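Local coordinates for protein polyporopepsin (Irpex lacteus, PDB 1WKR) that cleaves peptide bonds with broad specificity as a pepsin-like aspartic endopeptidase and clots milk, at residues 3-9 with 155-161; 146-150 with 310-315; 82-87 with 131-137. All coordinates share one frame. Residue numbers count along the deposited sequence, not the author numbering.

Contact 1 of 3, residues 3-9 with 155-161; sequences GSVPATN and STNGELT
Strands 3-9 and 155-161 run antiparallel, their axes 4.1 Å apart at closest and their directions 142° apart. Ser155 pairs with Asn9: Asn9 N to Ser155 O is 2.8 Å and Ser155 N to Asn9 O 3.3 Å. Thr156 centres an inverse gamma turn, its OG1 (chi1 m) hydrogen-bonded to Thr8 OG1 at 2.8 Å. Asn157, bonded through OD1 to Tyr14 of neighbouring strand 14-20, and Gly158 both face Ala7, a classic beta bulge; a CB on Gly158 would crowd Ala7 O. Ala7 N to Gly158 O (2.9 Å) and Gly158 N to Ala7 O (3.0 Å) resume the ladder. Glu159 sits opposite Pro6, whose lack of an N-H costs no bond to 155-161 in this non-hydrogen-bonded pair. Leu160 pairs with Val5 through Val5 N to Leu160 O and Leu160 N to Val5 O, both 2.9 Å; branched Val5 (CG1 to Leu160 CB 3.9 Å) and small Ala7 (CB to Leu160 CD1 4.1 Å) pack on it. Thr161 OG1 meets Ser4 OG at 2.8 Å. Such pairing belongs to the interdomain sheet of pepsin-like proteases.

Contact 2 of 3, residues 146-150 with 310-315; sequences SFEPT and LTFLER
Residues 146-150 leave a strand in extended conformation and pass the short helical turn that starts at Leu310, where Glu314 N bonds to Leu310 O (2.9 Å). The nearest CA atoms are those of Glu148 and Glu314, 4.3 Å apart, and Glu148 CA makes a CH...O contact of 3.6 Å with Glu314 O. No direct hydrogen bond spans the segments; a water links Phe147 O (2.9 Å) to Glu314 O (2.7 Å). In this pepsin fold the turn follows a strand of the C-terminal lobe and leads into the interdomain sheet, the side chain of Leu313 about 6 Å from that of the active-site Asp212. Phe147 (chi1 m) points toward the helix, CD2 3.9 Å from Leu313 CB and CE2 4.1 Å from Leu310 CG, a large apolar ring suited to a buried site. Pro149, rigid and without an N-H to satisfy, packs CG 3.6 Å from Arg315 NE, whose guanidinium hydrogen-bonds to Ala337 and Asn270. Glu314 lays its CG 3.5 Å from Glu148 O and hydrogen-bonds through OE2 to Asn9 ND2.

Contact 3 of 3, residues 82-87 with 131-137; sequences LTIPKQ and NLFSQGT
The start of strand 82-96, ending its first run in a turn, meets the C-terminal end of helix 128-134 within the N-terminal half of the pepsin-like fold, away from the active site. Residues 82-84 are extended; Ile84 to Gln87 form a type II beta turn with Lys86 at positive phi (65°), so the chain turns a corner. The helix closes in a Schellman motif: Gly136 takes phi 93°, an angle easiest for a residue without CB, while Gly136 N bonds to Phe133 O (3.0 Å) and Thr137 N, weakly, to Leu132 O (3.0 Å). The nearest CA pair, Ile84 and Leu132, is 6.4 Å apart, since side chains fill the interface. Leu132 (chi1 m, chi2 t) brings CD2 to 3.6 Å from Ile84 CG1 and 3.8 Å from Leu82 CB; both leucines also touch Phe162. Polar bonds border this apolar patch. Gln135 (chi1 p, chi2 t) gives 2.8 Å bonds from NE2 to Thr83 O and Thr137 OG1, employing both amide protons. Asn131 ND2 donates to Gln87 OE1 at 2.8 Å, and Gln87 NE2 to Pro126 O, so both the oxygen and the nitrogen of the Gln87 amide have a partner. Amide side chains suit this place because each can donate and accept; Gln135 is long enough to reach Thr83 O. The contact is therefore fixed by neutral amide hydrogen bonds around leucine and isoleucine packing, without a salt bridge.

How the contacts relate
Contacts 1 and 2 lie nearer the middle of the molecule, their centres 12 Å apart, and meet directly: Ser146 N probably donates to Glu159 O, and Asn9 ND2 to Glu314 OE2. Contact 2 is buried; contact 1 is buried on the face of Val5, Ala7 and Leu160 but more open on that of Pro6. Contact 3, partly buried, is peripheral, about 22 Å from the centre of the chain, though Leu82 brushes Gly3 of contact 1. Chemistry follows place. Backbone pairing joins two strands of one sheet in contact 1; apolar packing and bridging waters hold loop to helix in contact 2; side-chain amides and aliphatic groups fasten helix to strand in contact 3.

Contact 1 of 3, residues 3-9 with 155-161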
ATOM      1  N   GLY A   3      -8.629   7.701  15.952  1.00  7.40           N
ATOM      2  CA  GLY A   3      -7.793   8.874  15.675  1.00  7.72           C
ATOM      3  C   GLY A   3      -7.175   8.736  14.317  1.00  7.32           C
ATOM      4  O   GLY A   3      -6.981   7.617  13.785  1.00  7.18           O
ATOM      5  N   SER A   4      -6.835   9.871  13.749  1.00  7.66           N
ATOM      6  CA  SER A   4      -6.245   9.968  12.371  1.00  7.66           C
ATOM      7  C   SER A   4      -4.872  10.499  12.433  1.00  8.39           C
ATOM      8  O   SER A   4      -4.437  11.216  13.396  1.00  9.29           O
ATOM      9  CB  SER A   4      -7.097  10.730  11.473  1.00  9.09           C
ATOM     10  OG  SER A   4      -8.389  10.167  11.214  1.00 10.49           O
ATOM     11  N   VAL A   5      -4.096  10.307  11.360  1.00  7.09           N
ATOM     12  CA  VAL A   5      -2.785  10.901  11.122  1.00  7.83           C
ATOM     13  C   VAL A   5      -2.682  11.309   9.692  1.00  6.89           C
ATOM     14  O   VAL A   5      -3.110  10.533   8.791  1.00  6.56           O
ATOM     15  CB  VAL A   5      -1.625  10.038  11.565  1.00 10.62           C
ATOM     16  CG1 VAL A   5      -1.582   8.817  10.863  1.00 12.17           C
ATOM     17  CG2 VAL A   5      -0.357  10.666  11.473  1.00 13.89           C
ATOM     18  N   PRO A   6      -2.186  12.466   9.336  1.00  6.10           N
ATOM     19  CA  PRO A   6      -1.993  12.847   7.886  1.00  6.35           C
ATOM     20  C   PRO A   6      -0.915  11.990   7.303  1.00  6.32           C
ATOM     21  O   PRO A   6      -0.041  11.488   7.972  1.00  6.95           O
ATOM     22  CB  PRO A   6      -1.536  14.325   7.980  1.00  7.33           C
ATOM     23  CG  PRO A   6      -1.819  14.737   9.344  1.00 11.91           C
ATOM     24  CD  PRO A   6      -1.743  13.571  10.256  1.00  7.37           C
ATOM     25  N   ALA A   7      -0.994  11.832   5.984  1.00  5.65           N
ATOM     26  CA  ALA A   7       0.015  11.038   5.243  1.00  6.02           C
ATOM     27  C   ALA A   7       0.419  11.843   3.992  1.00  5.17           C
ATOM     28  O   ALA A   7      -0.378  12.554   3.376  1.00  5.98           O
ATOM     29  CB  ALA A   7      -0.598   9.684   4.833  1.00  6.50           C
ATOM     30  N   THR A   8       1.673  11.686   3.639  1.00  5.36           N
ATOM     31  CA  THR A   8       2.280  12.454   2.579  1.00  5.26           C
ATOM     32  C   THR A   8       2.613  11.577   1.380  1.00  4.98           C
ATOM     33  O   THR A   8       3.240  10.539   1.504  1.00  4.97           O
ATOM     34  CB  THR A   8       3.562  13.121   3.067  1.00  5.60           C
ATOM     35  OG1 THR A   8       3.199  14.026   4.130  1.00  7.34           O
ATOM     36  CG2 THR A   8       4.197  13.985   2.042  1.00  7.81           C
ATOM     37  N   ASN A   9       2.135  12.035   0.207  1.00  4.76           N
ATOM     38  CA  ASN A   9       2.337  11.352  -1.067  1.00  5.03           C
ATOM     39  C   ASN A   9       3.720  11.653  -1.552  1.00  4.62           C
ATOM     40  O   ASN A   9       4.014  12.840  -1.880  1.00  5.97           O
ATOM     41  CB  ASN A   9       1.269  11.855  -2.041  1.00  5.30           C
ATOM     42  CG  ASN A   9       1.220  11.080  -3.320  1.00  4.40           C
ATOM     43  OD1 ASN A   9       2.254  10.695  -3.867  1.00  5.95           O
ATOM     44  ND2 ASN A   9       0.023  10.850  -3.867  1.00  5.51           N
ATOM     45  N   SER A 155       3.147  15.945  -1.309  1.00 10.91           N
ATOM     46  CA  SER A 155       1.909  16.561  -0.949  1.00  9.66           C
ATOM     47  C   SER A 155       1.283  15.840   0.199  1.00  7.39           C
ATOM     48  O   SER A 155       1.031  14.608   0.114  1.00  6.99           O
ATOM     49  CB  SER A 155       0.933  16.491  -2.139  1.00  9.13           C
ATOM     50  OG  SER A 155       1.371  17.114  -3.370  0.25  8.80           O
ATOM     51  N   THR A 156       1.037  16.519   1.291  1.00  7.25           N
ATOM     52  CA  THR A 156       0.387  15.899   2.441  1.00  6.21           C
ATOM     53  C   THR A 156      -1.110  15.923   2.178  1.00  6.53           C
ATOM     54  O   THR A 156      -1.848  16.771   2.653  1.00  9.68           O
ATOM     55  CB  THR A 156       0.762  16.610   3.785  1.00  6.82           C
ATOM     56  OG1 THR A 156       2.192  16.573   3.880  1.00  9.11           O
ATOM     57  CG2 THR A 156       0.183  15.849   4.995  1.00  7.79           C
ATOM     58  N   ASN A 157      -1.559  14.954   1.405  1.00  5.55           N
ATOM     59  CA  ASN A 157      -2.959  14.937   0.923  1.00  5.68           C
ATOM     60  C   ASN A 157      -3.668  13.646   1.320  1.00  5.28           C
ATOM     61  O   ASN A 157      -4.802  13.417   0.886  1.00  6.91           O
ATOM     62  CB  ASN A 157      -3.021  15.139  -0.581  1.00  5.53           C
ATOM     63  CG  ASN A 157      -2.439  13.982  -1.374  1.00  5.07           C
ATOM     64  OD1 ASN A 157      -2.088  12.941  -0.798  1.00  6.05           O
ATOM     65  ND2 ASN A 157      -2.395  14.062  -2.717  1.00  6.07           N
ATOM     66  N   GLY A 158      -3.076  12.866   2.219  1.00  5.01           N
ATOM     67  CA  GLY A 158      -3.620  11.543   2.619  1.00  5.80           C
ATOM     68  C   GLY A 158      -3.937  11.496   4.073  1.00  5.26           C
ATOM     69  O   GLY A 158      -3.629  12.428   4.863  1.00  5.57           O
ATOM     70  N   GLU A 159      -4.540  10.379   4.487  1.00  4.56           N
ATOM     71  CA  GLU A 159      -4.941  10.205   5.904  1.00  4.98           C
ATOM     72  C   GLU A 159      -5.016   8.748   6.229  1.00  4.63           C
ATOM     73  O   GLU A 159      -5.516   7.948   5.441  1.00  5.27           O
ATOM     74  CB  GLU A 159      -6.309  10.893   6.181  1.00  5.89           C
ATOM     75  CG  GLU A 159      -6.727  10.822   7.661  1.00  7.47           C
ATOM     76  CD  GLU A 159      -8.055  11.452   7.813  1.00  8.01           C
ATOM     77  OE1 GLU A 159      -9.086  10.831   7.391  1.00  7.96           O
ATOM     78  OE2 GLU A 159      -8.133  12.511   8.429  1.00 12.26           O
ATOM     79  N   LEU A 160      -4.545   8.393   7.402  1.00  4.19           N
ATOM     80  CA  LEU A 160      -4.835   7.078   8.056  1.00  4.41           C
ATOM     81  C   LEU A 160      -5.787   7.317   9.174  1.00  5.03           C
ATOM     82  O   LEU A 160      -5.534   8.221  10.001  1.00  6.03           O
ATOM     83  CB  LEU A 160      -3.570   6.415   8.587  1.00  5.86           C
ATOM     84  CG  LEU A 160      -2.751   5.649   7.544  1.00  9.14           C
ATOM     85  CD1 LEU A 160      -2.449   6.282   6.283  1.00 11.20           C
ATOM     86  CD2 LEU A 160      -1.556   4.960   8.291  1.00 10.61           C
ATOM     87  N   THR A 161      -6.820   6.512   9.300  1.00  4.36           N
ATOM     88  CA  THR A 161      -7.745   6.602  10.461  1.00  4.36           C
ATOM     89  C   THR A 161      -7.762   5.223  11.095  1.00  4.36           C
ATOM     90  O   THR A 161      -8.089   4.204  10.459  1.00  4.80           O
ATOM     91  CB  THR A 161      -9.161   7.004  10.078  1.00  5.53           C
ATOM     92  OG1 THR A 161      -9.103   8.263   9.332  1.00  6.62           O
ATOM     93  CG2 THR A 161     -10.009   7.241  11.282  1.00  7.02           C
TER
HETATM   94  O   HOH W   1      -9.846  13.004  10.757  1.00 33.04           O

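Contact 2 of 3, residues 146-150 with 310-315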
ATOM      1  N   SER A 146      -6.970   6.987   3.185  1.00  3.64           N
ATOM      2  CA  SER A 146      -7.246   7.939   2.120  1.00  4.22           C
ATOM      3  C   SER A 146      -5.975   8.337   1.420  1.00  4.00           C
ATOM      4  O   SER A 146      -5.074   8.959   2.057  1.00  4.14           O
ATOM      5  CB  SER A 146      -7.943   9.152   2.685  1.00  4.12           C
ATOM      6  OG  SER A 146      -8.064  10.183   1.699  1.00  5.21           O
ATOM      7  N   PHE A 147      -5.853   8.004   0.140  1.00  3.69           N
ATOM      8  CA  PHE A 147      -4.845   8.564  -0.773  1.00  4.76           C
ATOM      9  C   PHE A 147      -5.554   9.414  -1.799  1.00  4.47           C
ATOM     10  O   PHE A 147      -6.761   9.294  -2.009  1.00  4.76           O
ATOM     11  CB  PHE A 147      -4.047   7.447  -1.458  1.00  4.00           C
ATOM     12  CG  PHE A 147      -3.131   6.611  -0.578  1.00  3.95           C
ATOM     13  CD1 PHE A 147      -2.849   6.919   0.710  1.00  4.42           C
ATOM     14  CD2 PHE A 147      -2.486   5.540  -1.158  1.00  4.67           C
ATOM     15  CE1 PHE A 147      -1.927   6.167   1.456  1.00  3.95           C
ATOM     16  CE2 PHE A 147      -1.573   4.747  -0.436  1.00  5.21           C
ATOM     17  CZ  PHE A 147      -1.301   5.091   0.874  1.00  4.83           C
ATOM     18  N   GLU A 148      -4.812  10.323  -2.443  1.00  4.56           N
ATOM     19  CA  GLU A 148      -5.361  11.195  -3.466  1.00  4.50           C
ATOM     20  C   GLU A 148      -4.345  11.392  -4.560  1.00  4.39           C
ATOM     21  O   GLU A 148      -3.126  11.307  -4.302  1.00  5.08           O
ATOM     22  CB  GLU A 148      -5.706  12.568  -2.854  1.00  5.59           C
ATOM     23  CG  GLU A 148      -6.790  12.498  -1.831  1.00  7.42           C
ATOM     24  CD  GLU A 148      -7.124  13.841  -1.192  1.00  8.13           C
ATOM     25  OE1 GLU A 148      -6.494  14.892  -1.538  1.00  8.50           O
ATOM     26  OE2 GLU A 148      -8.053  13.791  -0.318  1.00 10.29           O
ATOM     27  N   PRO A 149      -4.780  11.699  -5.789  1.00  3.85           N
ATOM     28  CA  PRO A 149      -3.790  12.007  -6.848  1.00  4.65           C
ATOM     29  C   PRO A 149      -2.968  13.233  -6.468  1.00  5.16           C
ATOM     30  O   PRO A 149      -3.363  14.045  -5.642  1.00  6.21           O
ATOM     31  CB  PRO A 149      -4.694  12.318  -8.065  1.00  4.53           C
ATOM     32  CG  PRO A 149      -6.010  11.661  -7.736  1.00  4.64           C
ATOM     33  CD  PRO A 149      -6.179  11.869  -6.243  1.00  4.34           C
ATOM     34  N   THR A 150      -1.824  13.332  -7.120  1.00  6.34           N
ATOM     35  CA  THR A 150      -0.908  14.430  -6.806  1.00  7.56           C
ATOM     36  C   THR A 150      -0.348  15.082  -8.108  1.00  8.11           C
ATOM     37  O   THR A 150      -0.258  14.419  -9.139  1.00  7.81           O
ATOM     38  CB  THR A 150       0.148  13.907  -5.942  1.00  7.85           C
ATOM     39  OG1 THR A 150       0.933  15.054  -5.464  1.00  9.90           O
ATOM     40  CG2 THR A 150       1.148  12.988  -6.643  1.00 10.29           C
ATOM     41  N   LEU A 310      -0.692   1.697  -4.723  1.00  3.31           N
ATOM     42  CA  LEU A 310      -0.903   3.130  -4.422  1.00  3.14           C
ATOM     43  C   LEU A 310      -1.605   3.858  -5.536  1.00  3.58           C
ATOM     44  O   LEU A 310      -2.475   4.668  -5.269  1.00  4.12           O
ATOM     45  CB  LEU A 310       0.519   3.736  -4.178  1.00  4.84           C
ATOM     46  CG  LEU A 310       0.585   5.233  -3.914  1.00  4.20           C
ATOM     47  CD1 LEU A 310       1.884   5.513  -3.143  1.00  5.96           C
ATOM     48  CD2 LEU A 310       0.584   6.047  -5.203  1.00  4.79           C
ATOM     49  N   THR A 311      -1.287   3.557  -6.797  1.00  3.28           N
ATOM     50  CA  THR A 311      -1.850   4.267  -7.925  1.00  3.83           C
ATOM     51  C   THR A 311      -3.321   3.939  -8.090  1.00  4.43           C
ATOM     52  O   THR A 311      -4.092   4.780  -8.595  1.00  4.48           O
ATOM     53  CB  THR A 311      -1.068   3.986  -9.209  1.00  3.94           C
ATOM     54  OG1 THR A 311      -0.865   2.529  -9.339  1.00  4.54           O
ATOM     55  CG2 THR A 311       0.272   4.713  -9.249  1.00  4.45           C
ATOM     56  N   PHE A 312      -3.769   2.753  -7.667  1.00  3.66           N
ATOM     57  CA  PHE A 312      -5.181   2.427  -7.621  1.00  3.96           C
ATOM     58  C   PHE A 312      -5.837   3.137  -6.437  1.00  3.69           C
ATOM     59  O   PHE A 312      -6.938   3.740  -6.576  1.00  4.12           O
ATOM     60  CB  PHE A 312      -5.303   0.885  -7.479  1.00  4.32           C
ATOM     61  CG  PHE A 312      -6.730   0.368  -7.334  1.00  3.85           C
ATOM     62  CD1 PHE A 312      -7.311   0.221  -6.080  1.00  5.16           C
ATOM     63  CD2 PHE A 312      -7.469  -0.025  -8.434  1.00  4.60           C
ATOM     64  CE1 PHE A 312      -8.583  -0.281  -5.933  1.00  5.37           C
ATOM     65  CE2 PHE A 312      -8.771  -0.542  -8.270  1.00  5.36           C
ATOM     66  CZ  PHE A 312      -9.308  -0.631  -7.006  1.00  4.86           C
ATOM     67  N   LEU A 313      -5.195   3.108  -5.272  1.00  3.28           N
ATOM     68  CA  LEU A 313      -5.765   3.665  -4.052  1.00  3.75           C
ATOM     69  C   LEU A 313      -5.802   5.158  -4.032  1.00  4.29           C
ATOM     70  O   LEU A 313      -6.526   5.770  -3.248  1.00  4.12           O
ATOM     71  CB  LEU A 313      -4.996   3.117  -2.858  1.00  3.64           C
ATOM     72  CG  LEU A 313      -5.099   1.597  -2.702  1.00  4.06           C
ATOM     73  CD1 LEU A 313      -4.110   1.081  -1.676  1.00  6.84           C
ATOM     74  CD2 LEU A 313      -6.515   1.182  -2.333  1.00  4.63           C
ATOM     75  N   GLU A 314      -5.047   5.853  -4.928  1.00  3.38           N
ATOM     76  CA  GLU A 314      -5.238   7.276  -5.114  1.00  3.73           C
ATOM     77  C   GLU A 314      -6.641   7.629  -5.604  1.00  4.62           C
ATOM     78  O   GLU A 314      -7.059   8.781  -5.519  1.00  4.52           O
ATOM     79  CB  GLU A 314      -4.187   7.858  -6.059  1.00  5.10           C
ATOM     80  CG  GLU A 314      -2.801   8.000  -5.455  1.00  4.08           C
ATOM     81  CD  GLU A 314      -1.754   8.408  -6.448  1.00  4.50           C
ATOM     82  OE1 GLU A 314      -1.766   7.829  -7.566  1.00  5.08           O
ATOM     83  OE2 GLU A 314      -0.915   9.256  -6.167  1.00  6.10           O
ATOM     84  N   ARG A 315      -7.351   6.633  -6.138  1.00  3.53           N
ATOM     85  CA  ARG A 315      -8.693   6.820  -6.691  1.00  4.29           C
ATOM     86  C   ARG A 315      -9.792   6.179  -5.869  1.00  4.01           C
ATOM     87  O   ARG A 315     -10.968   6.401  -6.192  1.00  3.89           O
ATOM     88  CB  ARG A 315      -8.724   6.307  -8.114  1.00  4.19           C
ATOM     89  CG  ARG A 315      -7.733   6.968  -9.066  1.00  4.43           C
ATOM     90  CD  ARG A 315      -8.010   8.431  -9.289  1.00  4.65           C
ATOM     91  NE  ARG A 315      -7.023   9.122 -10.150  1.00  4.23           N
ATOM     92  CZ  ARG A 315      -7.349   9.868 -11.170  1.00  3.75           C
ATOM     93  NH1 ARG A 315      -8.579   9.959 -11.690  1.00  4.38           N
ATOM     94  NH2 ARG A 315      -6.350  10.542 -11.804  1.00  4.28           N
TER
HETATM   95  O   HOH W   2      -8.373   7.155  -1.272  1.00  5.96           O
HETATM   96  O   HOH W   3      -8.978   9.793  -3.888  1.00  6.47           O

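Contact 3 of 3, residues 82-87 with 131-137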
ATOM      1  N   LEU A  82      -2.496   9.219  19.148  1.00  9.41           N
ATOM      2  CA  LEU A  82      -2.586   7.844  19.700  1.00  8.04           C
ATOM      3  C   LEU A  82      -1.211   7.428  20.140  1.00  8.26           C
ATOM      4  O   LEU A  82      -0.192   7.665  19.446  1.00  9.67           O
ATOM      5  CB  LEU A  82      -3.139   6.894  18.646  1.00  9.19           C
ATOM      6  CG  LEU A  82      -4.490   7.335  18.020  1.00  9.79           C
ATOM      7  CD1 LEU A  82      -4.876   6.247  17.018  1.00 14.34           C
ATOM      8  CD2 LEU A  82      -5.606   7.458  19.072  1.00 15.32           C
ATOM      9  N   THR A  83      -1.150   6.734  21.260  1.00  7.71           N
ATOM     10  CA  THR A  83       0.159   6.233  21.812  1.00  8.46           C
ATOM     11  C   THR A  83       0.075   4.789  22.064  1.00  7.42           C
ATOM     12  O   THR A  83      -0.952   4.283  22.679  1.00  8.39           O
ATOM     13  CB  THR A  83       0.478   6.986  23.088  1.00  9.71           C
ATOM     14  OG1 THR A  83       0.563   8.425  22.757  1.00 13.28           O
ATOM     15  CG2 THR A  83       1.782   6.609  23.655  1.00 11.88           C
ATOM     16  N   ILE A  84       1.092   4.022  21.712  1.00  7.55           N
ATOM     17  CA  ILE A  84       1.194   2.614  21.925  1.00  6.92           C
ATOM     18  C   ILE A  84       2.399   2.327  22.775  1.00  7.83           C
ATOM     19  O   ILE A  84       3.536   2.345  22.248  1.00  8.49           O
ATOM     20  CB  ILE A  84       1.368   1.814  20.591  1.00  7.26           C
ATOM     21  CG1 ILE A  84       0.271   2.217  19.616  1.00  9.18           C
ATOM     22  CG2 ILE A  84       1.355   0.326  20.890  1.00  8.22           C
ATOM     23  CD1 ILE A  84       0.629   1.791  18.165  1.00  8.99           C
ATOM     24  N   PRO A  85       2.258   2.074  24.052  1.00  7.72           N
ATOM     25  CA  PRO A  85       3.419   1.695  24.882  1.00 10.10           C
ATOM     26  C   PRO A  85       3.810   0.173  24.453  1.00  8.93           C
ATOM     27  O   PRO A  85       2.886  -0.591  24.180  1.00 13.17           O
ATOM     28  CB  PRO A  85       2.865   1.758  26.344  1.00  9.71           C
ATOM     29  CG  PRO A  85       1.365   1.909  26.290  1.00 12.47           C
ATOM     30  CD  PRO A  85       0.991   2.197  24.866  1.00 10.29           C
ATOM     31  N   LYS A  86       4.981  -0.116  24.385  1.00 10.17           N
ATOM     32  CA  LYS A  86       5.483  -1.388  24.193  1.00 10.55           C
ATOM     33  C   LYS A  86       5.152  -2.027  22.833  1.00  8.41           C
ATOM     34  O   LYS A  86       4.963  -3.226  22.740  1.00 10.38           O
ATOM     35  CB  LYS A  86       5.147  -2.296  25.368  1.00 11.18           C
ATOM     36  CG  LYS A  86       5.682  -1.832  26.762  1.00 16.45           C
ATOM     37  CD  LYS A  86       5.788  -3.051  27.806  1.00 21.90           C
ATOM     38  CE  LYS A  86       6.728  -4.076  27.125  1.00 24.69           C
ATOM     39  NZ  LYS A  86       7.244  -5.157  28.337  1.00 26.42           N
ATOM     40  N   GLN A  87       5.059  -1.186  21.837  1.00  6.27           N
ATOM     41  CA  GLN A  87       5.028  -1.694  20.448  1.00  6.06           C
ATOM     42  C   GLN A  87       6.343  -2.385  20.094  1.00  5.03           C
ATOM     43  O   GLN A  87       7.404  -1.811  20.344  1.00  5.80           O
ATOM     44  CB  GLN A  87       4.794  -0.515  19.497  1.00  5.40           C
ATOM     45  CG  GLN A  87       4.827  -0.954  18.005  1.00  5.90           C
ATOM     46  CD  GLN A  87       3.733  -1.911  17.638  1.00  4.90           C
ATOM     47  OE1 GLN A  87       2.548  -1.629  17.955  1.00  5.10           O
ATOM     48  NE2 GLN A  87       4.037  -3.009  16.960  1.00  5.82           N
ATOM     49  N   ASN A 131      -2.382  -3.511  18.468  1.00  4.25           N
ATOM     50  CA  ASN A 131      -2.109  -2.980  19.792  1.00  4.96           C
ATOM     51  C   ASN A 131      -2.998  -1.832  20.163  1.00  4.55           C
ATOM     52  O   ASN A 131      -3.468  -1.725  21.326  1.00  5.05           O
ATOM     53  CB  ASN A 131      -0.636  -2.592  19.936  1.00  5.70           C
ATOM     54  CG  ASN A 131       0.266  -3.791  20.064  1.00  5.27           C
ATOM     55  OD1 ASN A 131      -0.092  -4.813  20.654  1.00  6.50           O
ATOM     56  ND2 ASN A 131       1.479  -3.680  19.503  1.00  5.62           N
ATOM     57  N   LEU A 132      -3.262  -0.897  19.254  1.00  4.27           N
ATOM     58  CA  LEU A 132      -4.202   0.187  19.500  1.00  4.79           C
ATOM     59  C   LEU A 132      -5.553  -0.407  19.927  1.00  4.92           C
ATOM     60  O   LEU A 132      -6.221   0.182  20.804  1.00  5.91           O
ATOM     61  CB  LEU A 132      -4.409   1.023  18.242  1.00  5.54           C
ATOM     62  CG  LEU A 132      -3.215   1.989  17.988  1.00  5.19           C
ATOM     63  CD1 LEU A 132      -3.370   2.551  16.557  1.00  6.70           C
ATOM     64  CD2 LEU A 132      -3.191   3.126  18.994  1.00  6.37           C
ATOM     65  N   PHE A 133      -5.987  -1.494  19.306  1.00  4.51           N
ATOM     66  CA  PHE A 133      -7.252  -2.088  19.686  1.00  4.96           C
ATOM     67  C   PHE A 133      -7.156  -2.852  20.977  1.00  5.78           C
ATOM     68  O   PHE A 133      -8.020  -2.663  21.878  1.00  6.05           O
ATOM     69  CB  PHE A 133      -7.732  -3.001  18.561  1.00  5.12           C
ATOM     70  CG  PHE A 133      -9.022  -3.664  18.984  1.00  4.27           C
ATOM     71  CD1 PHE A 133     -10.190  -2.887  19.115  1.00  5.37           C
ATOM     72  CD2 PHE A 133      -9.063  -5.032  19.340  1.00  5.76           C
ATOM     73  CE1 PHE A 133     -11.369  -3.482  19.657  1.00  5.83           C
ATOM     74  CE2 PHE A 133     -10.271  -5.581  19.817  1.00  6.94           C
ATOM     75  CZ  PHE A 133     -11.369  -4.813  19.976  1.00  5.98           C
ATOM     76  N   SER A 134      -6.156  -3.704  21.193  1.00  5.90           N
ATOM     77  CA  SER A 134      -6.149  -4.548  22.420  1.00  6.85           C
ATOM     78  C   SER A 134      -5.878  -3.672  23.632  1.00  7.62           C
ATOM     79  O   SER A 134      -6.329  -4.092  24.748  1.00  8.70           O
ATOM     80  CB  SER A 134      -5.083  -5.655  22.282  1.00  7.95           C
ATOM     81  OG  SER A 134      -3.808  -5.107  22.210  1.00  7.72           O
ATOM     82  N   GLN A 135      -5.235  -2.557  23.528  1.00  6.87           N
ATOM     83  CA  GLN A 135      -5.020  -1.693  24.676  1.00  7.93           C
ATOM     84  C   GLN A 135      -6.232  -0.821  24.947  1.00  8.78           C
ATOM     85  O   GLN A 135      -6.217  -0.068  25.959  1.00  9.97           O
ATOM     86  CB  GLN A 135      -3.765  -0.834  24.434  1.00  8.35           C
ATOM     87  CG  GLN A 135      -4.007   0.347  23.615  0.45  7.22           C
ATOM     88  CD  GLN A 135      -2.651   1.090  23.161  0.45  7.00           C
ATOM     89  OE1 GLN A 135      -1.560   0.521  23.358  0.45 10.36           O
ATOM     90  NE2 GLN A 135      -2.821   2.228  22.519  0.45  3.78           N
ATOM     91  N   GLY A 136      -7.261  -0.897  24.152  1.00  7.89           N
ATOM     92  CA  GLY A 136      -8.523  -0.199  24.459  1.00  9.16           C
ATOM     93  C   GLY A 136      -8.596   1.122  23.861  1.00  9.09           C
ATOM     94  O   GLY A 136      -9.545   1.897  24.139  1.00 11.15           O
ATOM     95  N   THR A 137      -7.639   1.612  23.040  1.00  8.29           N
ATOM     96  CA  THR A 137      -7.611   2.978  22.528  1.00  8.95           C
ATOM     97  C   THR A 137      -8.631   3.154  21.362  1.00  8.96           C
ATOM     98  O   THR A 137      -9.483   4.144  21.412  1.00 12.20           O
ATOM     99  CB  THR A 137      -6.270   3.305  22.035  1.00 11.22           C
ATOM    100  OG1 THR A 137      -5.358   3.151  23.162  1.00 12.54           O
ATOM    101  CG2 THR A 137      -6.179   4.808  21.544  1.00 12.74           C
TER